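Local coordinates for protein beta-glucoside phosphorylase BglX (PDB 5VQE) that probably cleaves beta-glucosides by transferring the glucosyl unit to phosphate, as a beta-glucoside phosphorylase of glycoside hydrolase family 3, at residues 3-8 with 347-352; 147-152 with 170-175; 250-255 with 267-272. All coordinates share one frame; numbering follows the deposited sequence.

Interaction 1: residues 3-8 with 347-352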
ATOM      1  N   GLU A   3     -19.828  22.911 -13.748  1.00 20.50           N
ATOM      2  CA  GLU A   3     -20.106  23.436 -12.417  1.00 21.83           C
ATOM      3  C   GLU A   3     -20.760  22.383 -11.534  1.00 17.42           C
ATOM      4  O   GLU A   3     -20.531  22.360 -10.322  1.00 21.98           O
ATOM      5  CB  GLU A   3     -20.993  24.678 -12.512  1.00 22.08           C
ATOM      6  CG  GLU A   3     -20.321  25.880 -13.171  1.00 27.02           C
ATOM      7  CD  GLU A   3     -20.300  25.803 -14.680  1.00 26.02           C
ATOM      8  OE1 GLU A   3     -21.023  24.960 -15.253  1.00 28.40           O
ATOM      9  OE2 GLU A   3     -19.559  26.597 -15.299  1.00 36.70           O
ATOM     10  N   SER A   4     -21.559  21.494 -12.119  1.00 22.60           N
ATOM     11  CA  SER A   4     -22.216  20.456 -11.333  1.00 22.98           C
ATOM     12  C   SER A   4     -21.214  19.475 -10.732  1.00 23.14           C
ATOM     13  O   SER A   4     -21.510  18.837  -9.714  1.00 25.87           O
ATOM     14  CB  SER A   4     -23.231  19.714 -12.200  1.00 22.26           C
ATOM     15  OG  SER A   4     -22.596  19.087 -13.300  1.00 32.41           O
ATOM     16  N   ILE A   5     -20.041  19.331 -11.342  1.00 19.66           N
ATOM     17  CA  ILE A   5     -18.975  18.505 -10.776  1.00 16.01           C
ATOM     18  C   ILE A   5     -18.081  19.313  -9.850  1.00 15.77           C
ATOM     19  O   ILE A   5     -17.820  18.910  -8.713  1.00 13.48           O
ATOM     20  CB  ILE A   5     -18.147  17.862 -11.909  1.00 16.32           C
ATOM     21  CG1 ILE A   5     -18.985  16.853 -12.705  1.00 17.78           C
ATOM     22  CG2 ILE A   5     -16.892  17.183 -11.342  1.00 16.64           C
ATOM     23  CD1 ILE A   5     -18.351  16.447 -14.013  1.00 20.65           C
ATOM     24  N   LEU A   6     -17.603  20.470 -10.321  1.00 14.63           N
ATOM     25  CA  LEU A   6     -16.501  21.165  -9.667  1.00 15.22           C
ATOM     26  C   LEU A   6     -16.920  21.976  -8.442  1.00 16.77           C
ATOM     27  O   LEU A   6     -16.058  22.310  -7.617  1.00 15.31           O
ATOM     28  CB  LEU A   6     -15.800  22.082 -10.674  1.00 14.16           C
ATOM     29  CG  LEU A   6     -15.202  21.360 -11.878  1.00 14.63           C
ATOM     30  CD1 LEU A   6     -14.685  22.356 -12.890  1.00 15.16           C
ATOM     31  CD2 LEU A   6     -14.090  20.426 -11.455  1.00 12.23           C
ATOM     32  N   SER A   7     -18.203  22.289  -8.281  1.00 14.59           N
ATOM     33  CA  SER A   7     -18.618  23.104  -7.145  1.00 17.44           C
ATOM     34  C   SER A   7     -18.997  22.289  -5.915  1.00 17.69           C
ATOM     35  O   SER A   7     -19.237  22.876  -4.854  1.00 16.65           O
ATOM     36  CB  SER A   7     -19.796  24.008  -7.538  1.00 20.57           C
ATOM     37  OG  SER A   7     -20.953  23.250  -7.814  1.00 22.61           O
ATOM     38  N   ILE A   8     -19.035  20.960  -6.007  1.00 15.24           N
ATOM     39  CA  ILE A   8     -19.479  20.127  -4.899  1.00 17.73           C
ATOM     40  C   ILE A   8     -18.361  19.177  -4.485  1.00 18.67           C
ATOM     41  O   ILE A   8     -17.338  19.039  -5.159  1.00 16.21           O
ATOM     42  CB  ILE A   8     -20.758  19.344  -5.243  1.00 15.06           C
ATOM     43  CG1 ILE A   8     -20.513  18.388  -6.411  1.00 16.50           C
ATOM     44  CG2 ILE A   8     -21.887  20.326  -5.562  1.00 20.79           C
ATOM     45  CD1 ILE A   8     -21.687  17.467  -6.732  1.00 20.31           C
ATOM     46  N   VAL A 347     -10.381  15.513 -18.363  1.00 13.75           N
ATOM     47  CA  VAL A 347      -9.402  16.568 -18.122  1.00 10.75           C
ATOM     48  C   VAL A 347      -9.956  17.613 -17.170  1.00 12.45           C
ATOM     49  O   VAL A 347      -9.211  18.182 -16.364  1.00 14.17           O
ATOM     50  CB  VAL A 347      -8.962  17.191 -19.459  1.00 13.11           C
ATOM     51  CG1 VAL A 347      -8.098  18.412 -19.224  1.00 15.12           C
ATOM     52  CG2 VAL A 347      -8.211  16.166 -20.268  1.00 13.36           C
ATOM     53  N   ALA A 348     -11.259  17.887 -17.233  1.00 10.51           N
ATOM     54  CA  ALA A 348     -11.847  18.835 -16.294  1.00 12.83           C
ATOM     55  C   ALA A 348     -11.670  18.360 -14.857  1.00 13.48           C
ATOM     56  O   ALA A 348     -11.389  19.162 -13.960  1.00 11.29           O
ATOM     57  CB  ALA A 348     -13.325  19.046 -16.606  1.00 12.73           C
ATOM     58  N   ARG A 349     -11.833  17.058 -14.614  1.00 10.65           N
ATOM     59  CA  ARG A 349     -11.677  16.552 -13.256  1.00 10.06           C
ATOM     60  C   ARG A 349     -10.213  16.534 -12.831  1.00 11.76           C
ATOM     61  O   ARG A 349      -9.916  16.680 -11.640  1.00 10.85           O
ATOM     62  CB  ARG A 349     -12.290  15.155 -13.137  1.00 13.76           C
ATOM     63  CG  ARG A 349     -13.765  15.169 -12.785  1.00 12.44           C
ATOM     64  CD  ARG A 349     -14.224  13.823 -12.266  1.00 14.13           C
ATOM     65  NE  ARG A 349     -15.574  13.875 -11.702  1.00 14.98           N
ATOM     66  CZ  ARG A 349     -16.689  13.551 -12.358  1.00 16.18           C
ATOM     67  NH1 ARG A 349     -16.646  13.158 -13.619  1.00 14.77           N
ATOM     68  NH2 ARG A 349     -17.860  13.625 -11.747  1.00 13.05           N
ATOM     69  N   ILE A 350      -9.293  16.366 -13.781  1.00 10.65           N
ATOM     70  CA  ILE A 350      -7.865  16.448 -13.478  1.00 11.09           C
ATOM     71  C   ILE A 350      -7.479  17.877 -13.123  1.00 13.59           C
ATOM     72  O   ILE A 350      -6.871  18.142 -12.081  1.00 11.17           O
ATOM     73  CB  ILE A 350      -7.044  15.937 -14.676  1.00 10.80           C
ATOM     74  CG1 ILE A 350      -7.364  14.464 -14.943  1.00 11.01           C
ATOM     75  CG2 ILE A 350      -5.564  16.142 -14.432  1.00 11.25           C
ATOM     76  CD1 ILE A 350      -6.828  13.954 -16.246  1.00 10.87           C
ATOM     77  N   LEU A 351      -7.807  18.818 -14.003  1.00 10.98           N
ATOM     78  CA  LEU A 351      -7.516  20.216 -13.731  1.00 13.16           C
ATOM     79  C   LEU A 351      -8.206  20.692 -12.465  1.00 12.08           C
ATOM     80  O   LEU A 351      -7.656  21.524 -11.740  1.00 15.56           O
ATOM     81  CB  LEU A 351      -7.949  21.066 -14.916  1.00 12.96           C
ATOM     82  CG  LEU A 351      -7.163  20.832 -16.196  1.00 13.26           C
ATOM     83  CD1 LEU A 351      -7.842  21.542 -17.357  1.00 16.24           C
ATOM     84  CD2 LEU A 351      -5.747  21.313 -16.024  1.00 16.19           C
ATOM     85  N   GLY A 352      -9.400  20.173 -12.177  1.00 11.81           N
ATOM     86  CA  GLY A 352     -10.103  20.596 -10.980  1.00 13.01           C
ATOM     87  C   GLY A 352      -9.370  20.227  -9.705  1.00 10.80           C
ATOM     88  O   GLY A 352      -9.420  20.961  -8.714  1.00 12.73           O
TER
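I5 packs over one face of the R349 guanidinium, joining helix 3-6 to helix 340-356. Three of its carbons take part. CG2 sits 3.6 Å from R349 NE, and CG1 of the same isoleucine lies equally close to R349 NH2. I5 CD1 stands 3.4 Å above the guanidinium plane, offset toward its rim. The two side chains cross at about a right angle. R349 can reach across from helix 340-356 to I5 because its chain is extended from CG to NE (chi2 -162°, chi3 170°).

The second patch is purely van der Waals. The end of L6 comes nearer the adjoining helix than the direction of its CB suggests, and its CD2 meets A348 O at 3.9 Å and G352 CA at 4.0 Å. G352 presents bare backbone to this methyl; a CB there would run into it. L6 is also packed by I18 and V21 of helix 15-27.

Polar bonds lie around this interface. The N282 side chain links both sides, its OD1 receiving R349 NH2 and its ND2 donating to I5 O. A leucine in place of R349 has no guanidinium, and N282 OD1 would probably be left without its mate and I5 without the flat group it packs on. The contact thus joins the N-terminal helix 3-6 to helix 340-356 by apolar cover over a cation whose NH2 is bonded separately by N282, so that the hydrocarbon of I5 meets the flat of the group while its N-H bonding is directed elsewhere.

Interaction 2: residues 147-152 with 170-175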
ATOM      1  N   PRO A 147      -5.710   5.714   1.289  1.00 10.11           N
ATOM      2  CA  PRO A 147      -5.585   4.417   1.954  1.00 12.47           C
ATOM      3  C   PRO A 147      -6.167   3.222   1.218  1.00 13.92           C
ATOM      4  O   PRO A 147      -7.081   3.314   0.403  1.00 10.96           O
ATOM      5  CB  PRO A 147      -6.364   4.634   3.247  1.00 12.81           C
ATOM      6  CG  PRO A 147      -7.497   5.500   2.807  1.00 11.74           C
ATOM      7  CD  PRO A 147      -6.899   6.444   1.773  1.00 10.51           C
ATOM      8  N   ILE A 148      -5.597   2.077   1.556  1.00 11.20           N
ATOM      9  CA  ILE A 148      -6.082   0.786   1.093  1.00 10.43           C
ATOM     10  C   ILE A 148      -7.292   0.398   1.929  1.00 11.03           C
ATOM     11  O   ILE A 148      -7.195   0.265   3.155  1.00 10.13           O
ATOM     12  CB  ILE A 148      -4.977  -0.273   1.193  1.00  9.98           C
ATOM     13  CG1 ILE A 148      -3.887   0.045   0.163  1.00 12.00           C
ATOM     14  CG2 ILE A 148      -5.531  -1.686   0.969  1.00 10.13           C
ATOM     15  CD1 ILE A 148      -2.624  -0.737   0.346  1.00 13.71           C
ATOM     16  N   ILE A 149      -8.431   0.219   1.266  1.00  8.70           N
ATOM     17  CA  ILE A 149      -9.655  -0.184   1.945  1.00  9.51           C
ATOM     18  C   ILE A 149     -10.097  -1.540   1.417  1.00 10.06           C
ATOM     19  O   ILE A 149     -11.284  -1.879   1.454  1.00 11.87           O
ATOM     20  CB  ILE A 149     -10.760   0.880   1.796  1.00 11.67           C
ATOM     21  CG1 ILE A 149     -11.031   1.197   0.321  1.00 11.75           C
ATOM     22  CG2 ILE A 149     -10.374   2.127   2.575  1.00 10.75           C
ATOM     23  CD1 ILE A 149     -12.260   2.078   0.115  1.00 11.95           C
ATOM     24  N   ASP A 150      -9.141  -2.334   0.939  1.00 12.90           N
ATOM     25  CA  ASP A 150      -9.392  -3.750   0.724  1.00 11.89           C
ATOM     26  C   ASP A 150      -9.670  -4.437   2.052  1.00 14.77           C
ATOM     27  O   ASP A 150      -9.214  -3.999   3.111  1.00 11.50           O
ATOM     28  CB  ASP A 150      -8.195  -4.426   0.061  1.00 13.08           C
ATOM     29  CG  ASP A 150      -7.850  -3.825  -1.283  1.00 14.52           C
ATOM     30  OD1 ASP A 150      -8.782  -3.416  -2.004  1.00 11.31           O
ATOM     31  OD2 ASP A 150      -6.643  -3.788  -1.616  1.00 13.98           O
ATOM     32  N   ILE A 151     -10.419  -5.533   1.983  1.00 12.25           N
ATOM     33  CA  ILE A 151     -10.746  -6.354   3.145  1.00 12.07           C
ATOM     34  C   ILE A 151      -9.883  -7.601   3.068  1.00 12.64           C
ATOM     35  O   ILE A 151      -9.875  -8.286   2.042  1.00 12.42           O
ATOM     36  CB  ILE A 151     -12.241  -6.726   3.167  1.00 11.18           C
ATOM     37  CG1 ILE A 151     -13.125  -5.479   3.146  1.00 12.46           C
ATOM     38  CG2 ILE A 151     -12.560  -7.583   4.383  1.00 15.46           C
ATOM     39  CD1 ILE A 151     -14.596  -5.779   2.877  1.00 14.43           C
ATOM     40  N   ASP A 152      -9.161  -7.909   4.148  1.00 12.21           N
ATOM     41  CA  ASP A 152      -8.281  -9.081   4.170  1.00 16.20           C
ATOM     42  C   ASP A 152      -9.086 -10.342   4.500  1.00 17.48           C
ATOM     43  O   ASP A 152      -8.840 -11.042   5.482  1.00 17.21           O
ATOM     44  CB  ASP A 152      -7.146  -8.869   5.170  1.00 17.09           C
ATOM     45  CG  ASP A 152      -5.975  -9.816   4.950  1.00 18.53           C
ATOM     46  OD1 ASP A 152      -5.796 -10.303   3.814  1.00 14.28           O
ATOM     47  OD2 ASP A 152      -5.211 -10.057   5.917  1.00 16.64           O
ATOM     48  N   GLU A 170     -15.954  -2.513   9.603  1.00 15.15           N
ATOM     49  CA  GLU A 170     -16.158  -1.334  10.435  1.00 15.16           C
ATOM     50  C   GLU A 170     -14.827  -0.738  10.880  1.00 13.49           C
ATOM     51  O   GLU A 170     -14.677   0.487  10.924  1.00 13.59           O
ATOM     52  CB  GLU A 170     -17.051  -1.682  11.630  1.00 18.44           C
ATOM     53  CG  GLU A 170     -18.421  -2.230  11.211  1.00 20.06           C
ATOM     54  CD  GLU A 170     -19.129  -1.341  10.195  1.00 23.14           C
ATOM     55  OE1 GLU A 170     -19.298  -0.138  10.480  1.00 22.57           O
ATOM     56  OE2 GLU A 170     -19.505  -1.844   9.109  1.00 24.00           O
ATOM     57  N   ARG A 171     -13.833  -1.579  11.169  1.00 13.11           N
ATOM     58  CA  ARG A 171     -12.520  -1.062  11.544  1.00 14.08           C
ATOM     59  C   ARG A 171     -11.814  -0.443  10.339  1.00 14.34           C
ATOM     60  O   ARG A 171     -11.158   0.600  10.460  1.00 12.11           O
ATOM     61  CB  ARG A 171     -11.668  -2.173  12.169  1.00 15.32           C
ATOM     62  CG  ARG A 171     -10.307  -1.692  12.638  1.00 14.77           C
ATOM     63  CD  ARG A 171      -9.518  -2.726  13.454  1.00 17.06           C
ATOM     64  NE  ARG A 171     -10.224  -3.173  14.657  1.00 15.85           N
ATOM     65  CZ  ARG A 171     -10.813  -4.357  14.807  1.00 23.38           C
ATOM     66  NH1 ARG A 171     -10.797  -5.261  13.835  1.00 15.58           N
ATOM     67  NH2 ARG A 171     -11.419  -4.649  15.952  1.00 27.42           N
ATOM     68  N   ILE A 172     -11.945  -1.063   9.164  1.00  9.99           N
ATOM     69  CA  ILE A 172     -11.377  -0.483   7.950  1.00  9.02           C
ATOM     70  C   ILE A 172     -11.915   0.926   7.740  1.00 12.20           C
ATOM     71  O   ILE A 172     -11.157   1.857   7.434  1.00 11.24           O
ATOM     72  CB  ILE A 172     -11.666  -1.387   6.738  1.00 11.98           C
ATOM     73  CG1 ILE A 172     -10.942  -2.728   6.899  1.00 11.66           C
ATOM     74  CG2 ILE A 172     -11.222  -0.719   5.442  1.00  9.95           C
ATOM     75  CD1 ILE A 172     -11.536  -3.854   6.069  1.00 14.92           C
ATOM     76  N   ILE A 173     -13.237   1.100   7.886  1.00 10.94           N
ATOM     77  CA  ILE A 173     -13.848   2.417   7.711  1.00 11.80           C
ATOM     78  C   ILE A 173     -13.265   3.407   8.712  1.00 12.61           C
ATOM     79  O   ILE A 173     -12.882   4.525   8.347  1.00 13.50           O
ATOM     80  CB  ILE A 173     -15.383   2.317   7.833  1.00 11.89           C
ATOM     81  CG1 ILE A 173     -15.958   1.528   6.646  1.00 12.51           C
ATOM     82  CG2 ILE A 173     -16.028   3.694   7.920  1.00 14.54           C
ATOM     83  CD1 ILE A 173     -17.430   1.150   6.783  1.00 18.45           C
ATOM     84  N   ARG A 174     -13.189   3.015   9.992  1.00 13.78           N
ATOM     85  CA  ARG A 174     -12.653   3.912  11.019  1.00 15.51           C
ATOM     86  C   ARG A 174     -11.228   4.332  10.688  1.00 14.50           C
ATOM     87  O   ARG A 174     -10.881   5.519  10.732  1.00 15.03           O
ATOM     88  CB  ARG A 174     -12.652   3.237  12.396  1.00 16.00           C
ATOM     89  CG  ARG A 174     -13.989   2.919  12.993  1.00 26.21           C
ATOM     90  CD  ARG A 174     -13.867   2.699  14.506  1.00 20.05           C
ATOM     91  NE  ARG A 174     -13.138   1.490  14.899  1.00 23.32           N
ATOM     92  CZ  ARG A 174     -13.660   0.264  14.914  1.00 26.87           C
ATOM     93  NH1 ARG A 174     -14.917   0.056  14.518  1.00 23.32           N
ATOM     94  NH2 ARG A 174     -12.920  -0.765  15.311  1.00 26.11           N
ATOM     95  N   MET A 175     -10.382   3.353  10.381  1.00 11.91           N
ATOM     96  CA  MET A 175      -8.961   3.612  10.195  1.00 10.94           C
ATOM     97  C   MET A 175      -8.710   4.416   8.928  1.00 11.57           C
ATOM     98  O   MET A 175      -7.898   5.348   8.924  1.00 12.94           O
ATOM     99  CB  MET A 175      -8.207   2.283  10.153  1.00 10.55           C
ATOM    100  CG  MET A 175      -8.275   1.486  11.450  1.00 15.02           C
ATOM    101  SD  MET A 175      -7.176   2.196  12.680  1.00 15.74           S
ATOM    102  CE  MET A 175      -7.636   1.294  14.174  1.00 17.43           C
TER
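I172 of helix 169-184 carries the helix side of this contact, its two branches reaching different residues of the loop 147-152. Its tightest approach is made by CD1, which comes within 3.7 Å of I151 CG1 and also lies 3.8 Å from the carbonyl oxygen D150 O. The other branch, CG2, is anti to the backbone N of I172 and rests against CA and CB of I149, 3.9 Å from I149 CA and 4.0 Å from I149 CB. Both loop isoleucines cross I172 at about a right angle. I149 has CG1 between its backbone N and carbonyl carbon (chi1 56°), and this branch leads away from I172 while CB and CG2 remain beside it.

The looser side lies along the outer face of the helix, where R171 and R174 are partly exposed and make no contact with the loop. Both instead form salt bridges to D120, and the guanidinium of R174 lies over R171 CA. On the loop, the CB of D150 points away from the helix; its side chain is about 7 Å from the bound 2-deoxy-2-fluoroglucose, and OD2 bonds to H194 ND1, a residue of the sugar pocket.

The loop follows strand 143-144 and is flanked by strand 191-195, with P147 and I149 sharing backbone hydrogen bonds with K193. I149 and I151 also touch helix 216-232, which places the cluster between two barrel helices and the strand carrying K193 and H194.

Interaction 3: residues 250-255 with 267-272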
ATOM      1  N   ARG A 250     -22.892  -8.224 -13.662  1.00 15.65           N
ATOM      2  CA  ARG A 250     -24.145  -8.761 -14.195  1.00 16.11           C
ATOM      3  C   ARG A 250     -25.367  -8.109 -13.564  1.00 19.11           C
ATOM      4  O   ARG A 250     -26.424  -8.049 -14.202  1.00 19.10           O
ATOM      5  CB  ARG A 250     -24.224 -10.270 -13.991  1.00 19.52           C
ATOM      6  CG  ARG A 250     -23.298 -11.048 -14.881  1.00 23.06           C
ATOM      7  CD  ARG A 250     -23.642 -12.527 -14.907  1.00 28.83           C
ATOM      8  NE  ARG A 250     -22.479 -13.297 -15.325  1.00 33.47           N
ATOM      9  CZ  ARG A 250     -21.565 -13.799 -14.498  1.00 27.46           C
ATOM     10  NH1 ARG A 250     -21.683 -13.645 -13.187  1.00 32.56           N
ATOM     11  NH2 ARG A 250     -20.532 -14.475 -14.987  1.00 36.08           N
ATOM     12  N   MET A 251     -25.265  -7.646 -12.316  1.00 16.61           N
ATOM     13  CA  MET A 251     -26.379  -6.912 -11.723  1.00 19.40           C
ATOM     14  C   MET A 251     -26.675  -5.659 -12.527  1.00 20.73           C
ATOM     15  O   MET A 251     -27.840  -5.344 -12.798  1.00 21.08           O
ATOM     16  CB  MET A 251     -26.074  -6.553 -10.266  1.00 18.00           C
ATOM     17  CG  MET A 251     -27.140  -5.678  -9.590  1.00 21.83           C
ATOM     18  SD  MET A 251     -26.652  -5.080  -7.962  1.00 33.63           S
ATOM     19  CE  MET A 251     -25.626  -3.703  -8.440  1.00 26.65           C
ATOM     20  N   VAL A 252     -25.627  -4.942 -12.938  1.00 20.81           N
ATOM     21  CA  VAL A 252     -25.810  -3.740 -13.744  1.00 18.70           C
ATOM     22  C   VAL A 252     -26.282  -4.099 -15.147  1.00 19.30           C
ATOM     23  O   VAL A 252     -27.133  -3.408 -15.719  1.00 23.45           O
ATOM     24  CB  VAL A 252     -24.500  -2.929 -13.783  1.00 17.24           C
ATOM     25  CG1 VAL A 252     -24.631  -1.738 -14.721  1.00 18.66           C
ATOM     26  CG2 VAL A 252     -24.107  -2.475 -12.360  1.00 18.97           C
ATOM     27  N   ASN A 253     -25.734  -5.172 -15.723  1.00 16.13           N
ATOM     28  CA  ASN A 253     -25.939  -5.532 -17.128  1.00 16.87           C
ATOM     29  C   ASN A 253     -26.235  -7.024 -17.180  1.00 17.33           C
ATOM     30  O   ASN A 253     -25.338  -7.839 -17.435  1.00 17.22           O
ATOM     31  CB  ASN A 253     -24.713  -5.178 -17.975  1.00 20.83           C
ATOM     32  CG  ASN A 253     -24.906  -5.479 -19.458  1.00 22.86           C
ATOM     33  OD1 ASN A 253     -25.888  -6.101 -19.859  1.00 23.74           O
ATOM     34  ND2 ASN A 253     -23.952  -5.047 -20.273  1.00 23.71           N
ATOM     35  N   PRO A 254     -27.486  -7.420 -16.927  1.00 16.38           N
ATOM     36  CA  PRO A 254     -27.794  -8.857 -16.832  1.00 21.39           C
ATOM     37  C   PRO A 254     -27.441  -9.657 -18.070  1.00 19.09           C
ATOM     38  O   PRO A 254     -27.221 -10.869 -17.954  1.00 20.58           O
ATOM     39  CB  PRO A 254     -29.303  -8.870 -16.570  1.00 21.44           C
ATOM     40  CG  PRO A 254     -29.566  -7.582 -15.885  1.00 20.48           C
ATOM     41  CD  PRO A 254     -28.630  -6.588 -16.518  1.00 17.60           C
ATOM     42  N   LEU A 255     -27.372  -9.034 -19.245  1.00 19.35           N
ATOM     43  CA  LEU A 255     -27.134  -9.762 -20.484  1.00 22.48           C
ATOM     44  C   LEU A 255     -25.663  -9.849 -20.848  1.00 22.50           C
ATOM     45  O   LEU A 255     -25.329 -10.454 -21.873  1.00 21.46           O
ATOM     46  CB  LEU A 255     -27.894  -9.107 -21.644  1.00 22.20           C
ATOM     47  CG  LEU A 255     -29.412  -9.288 -21.706  1.00 24.39           C
ATOM     48  CD1 LEU A 255     -29.953  -8.628 -22.958  1.00 26.26           C
ATOM     49  CD2 LEU A 255     -29.791 -10.748 -21.679  1.00 23.89           C
ATOM     50  N   SER A 267     -13.926  -1.306 -16.928  1.00 15.96           N
ATOM     51  CA  SER A 267     -15.322  -1.721 -16.839  1.00 12.02           C
ATOM     52  C   SER A 267     -16.249  -0.521 -16.704  1.00 14.88           C
ATOM     53  O   SER A 267     -16.207   0.199 -15.699  1.00 12.61           O
ATOM     54  CB  SER A 267     -15.525  -2.665 -15.659  1.00 13.58           C
ATOM     55  OG  SER A 267     -16.899  -2.742 -15.324  1.00 14.68           O
ATOM     56  N   LYS A 268     -17.129  -0.340 -17.693  1.00 13.01           N
ATOM     57  CA  LYS A 268     -18.116   0.733 -17.609  1.00 15.54           C
ATOM     58  C   LYS A 268     -19.165   0.436 -16.541  1.00 14.99           C
ATOM     59  O   LYS A 268     -19.613   1.345 -15.835  1.00 13.56           O
ATOM     60  CB  LYS A 268     -18.768   0.954 -18.979  1.00 18.76           C
ATOM     61  CG  LYS A 268     -19.707  -0.133 -19.426  1.00 20.17           C
ATOM     62  CD  LYS A 268     -20.217   0.128 -20.848  1.00 25.14           C
ATOM     63  N   GLU A 269     -19.549  -0.833 -16.388  1.00 15.95           N
ATOM     64  CA  GLU A 269     -20.512  -1.196 -15.348  1.00 17.54           C
ATOM     65  C   GLU A 269     -20.010  -0.818 -13.957  1.00 13.68           C
ATOM     66  O   GLU A 269     -20.778  -0.332 -13.115  1.00 13.38           O
ATOM     67  CB  GLU A 269     -20.806  -2.697 -15.406  1.00 18.47           C
ATOM     68  CG  GLU A 269     -21.546  -3.145 -16.650  1.00 18.28           C
ATOM     69  CD  GLU A 269     -20.642  -3.419 -17.837  1.00 21.82           C
ATOM     70  OE1 GLU A 269     -19.407  -3.446 -17.672  1.00 19.79           O
ATOM     71  OE2 GLU A 269     -21.176  -3.618 -18.950  1.00 25.94           O
ATOM     72  N   LEU A 270     -18.730  -1.046 -13.686  1.00 13.19           N
ATOM     73  CA  LEU A 270     -18.213  -0.771 -12.348  1.00 12.78           C
ATOM     74  C   LEU A 270     -17.914   0.711 -12.150  1.00 12.41           C
ATOM     75  O   LEU A 270     -18.277   1.289 -11.117  1.00 13.46           O
ATOM     76  CB  LEU A 270     -16.966  -1.622 -12.080  1.00  9.09           C
ATOM     77  CG  LEU A 270     -17.234  -3.133 -12.036  1.00 12.57           C
ATOM     78  CD1 LEU A 270     -15.951  -3.937 -11.842  1.00 14.56           C
ATOM     79  CD2 LEU A 270     -18.251  -3.486 -10.941  1.00 14.54           C
ATOM     80  N   MET A 271     -17.257   1.350 -13.122  1.00 11.97           N
ATOM     81  CA  MET A 271     -16.880   2.751 -12.925  1.00 11.76           C
ATOM     82  C   MET A 271     -18.050   3.700 -13.177  1.00 14.52           C
ATOM     83  O   MET A 271     -18.244   4.657 -12.426  1.00 15.32           O
ATOM     84  CB  MET A 271     -15.693   3.103 -13.815  1.00 11.45           C
ATOM     85  CG  MET A 271     -14.406   2.421 -13.375  1.00  8.85           C
ATOM     86  SD  MET A 271     -12.918   3.020 -14.200  1.00 13.07           S
ATOM     87  CE  MET A 271     -13.204   2.409 -15.860  1.00 14.02           C
ATOM     88  N   GLN A 272     -18.850   3.453 -14.205  1.00 14.42           N
ATOM     89  CA  GLN A 272     -19.949   4.362 -14.502  1.00 14.74           C
ATOM     90  C   GLN A 272     -21.241   3.909 -13.826  1.00 16.07           C
ATOM     91  O   GLN A 272     -21.925   4.714 -13.187  1.00 19.03           O
ATOM     92  CB  GLN A 272     -20.117   4.489 -16.024  1.00 17.70           C
ATOM     93  CG  GLN A 272     -19.147   5.487 -16.637  1.00 24.05           C
ATOM     94  CD  GLN A 272     -18.950   5.300 -18.138  1.00 24.48           C
ATOM     95  OE1 GLN A 272     -19.450   4.344 -18.733  1.00 27.08           O
ATOM     96  NE2 GLN A 272     -18.206   6.211 -18.750  1.00 24.42           N
TER
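V252 and E269 meet with their aliphatic parts slanted across one another, V252 CG1 being 3.9 Å from E269 CG. V252 holds CG1 anti to its backbone N, and both CB and CG1 lie against the glutamate's CB and CG. E269 is bent at its second torsion (chi2 85°), which swings the carboxylate off the line of the chain and over to N253, beyond the valine.

The same methylenes serve N253, whose CB is 4.0 Å from E269 CG. The amide and carboxylate planes lie 32° apart, and N253 ND2 donates to E269 OE2 in a long, weak hydrogen bond of 3.4 Å that is nonetheless nearly straight, at 173° about the hydrogen. The other end of the amide, N253 OD1, accepts a weak bond from L255 N. One amide therefore spans the glutamate and the turn after helix 246-252. V252, N253 and E269 are all partly exposed, so the polar bond sits near the protein surface.

N253 is the first residue to leave helical geometry after helix 246-252, while S267 forms the N-cap of the next helix, its OG accepting from L270 N at 3.0 Å. The contact thus ties the end of one helix to the first turn of helix 268-278. V252 also packs on I274 further along that helix, E269 on T249, and M251 on both I274 and helix 216-232.

Overall arrangement
All three contacts join helices or loops of the family 3 N-terminal TIM-barrel domain, and interaction 1 also involves the N-terminal helix 3-6. Interaction 1 pairs segments 339 residues apart and so encloses the others in sequence; interaction 2 comes next, and interaction 3 follows it. Their centres are about 27 Å apart for interactions 1 and 2 and about 24 Å for the other two pairs, without touching. Interactions 2 and 3 share helix 216-232 as a neighbour. Interaction 2 lies beside the sugar pocket, whereas interactions 1 and 3 lie about 27 Å (centre to centre) from the chain's centre and join helices 3-6 with 340-356 and 246-252 with 268-278.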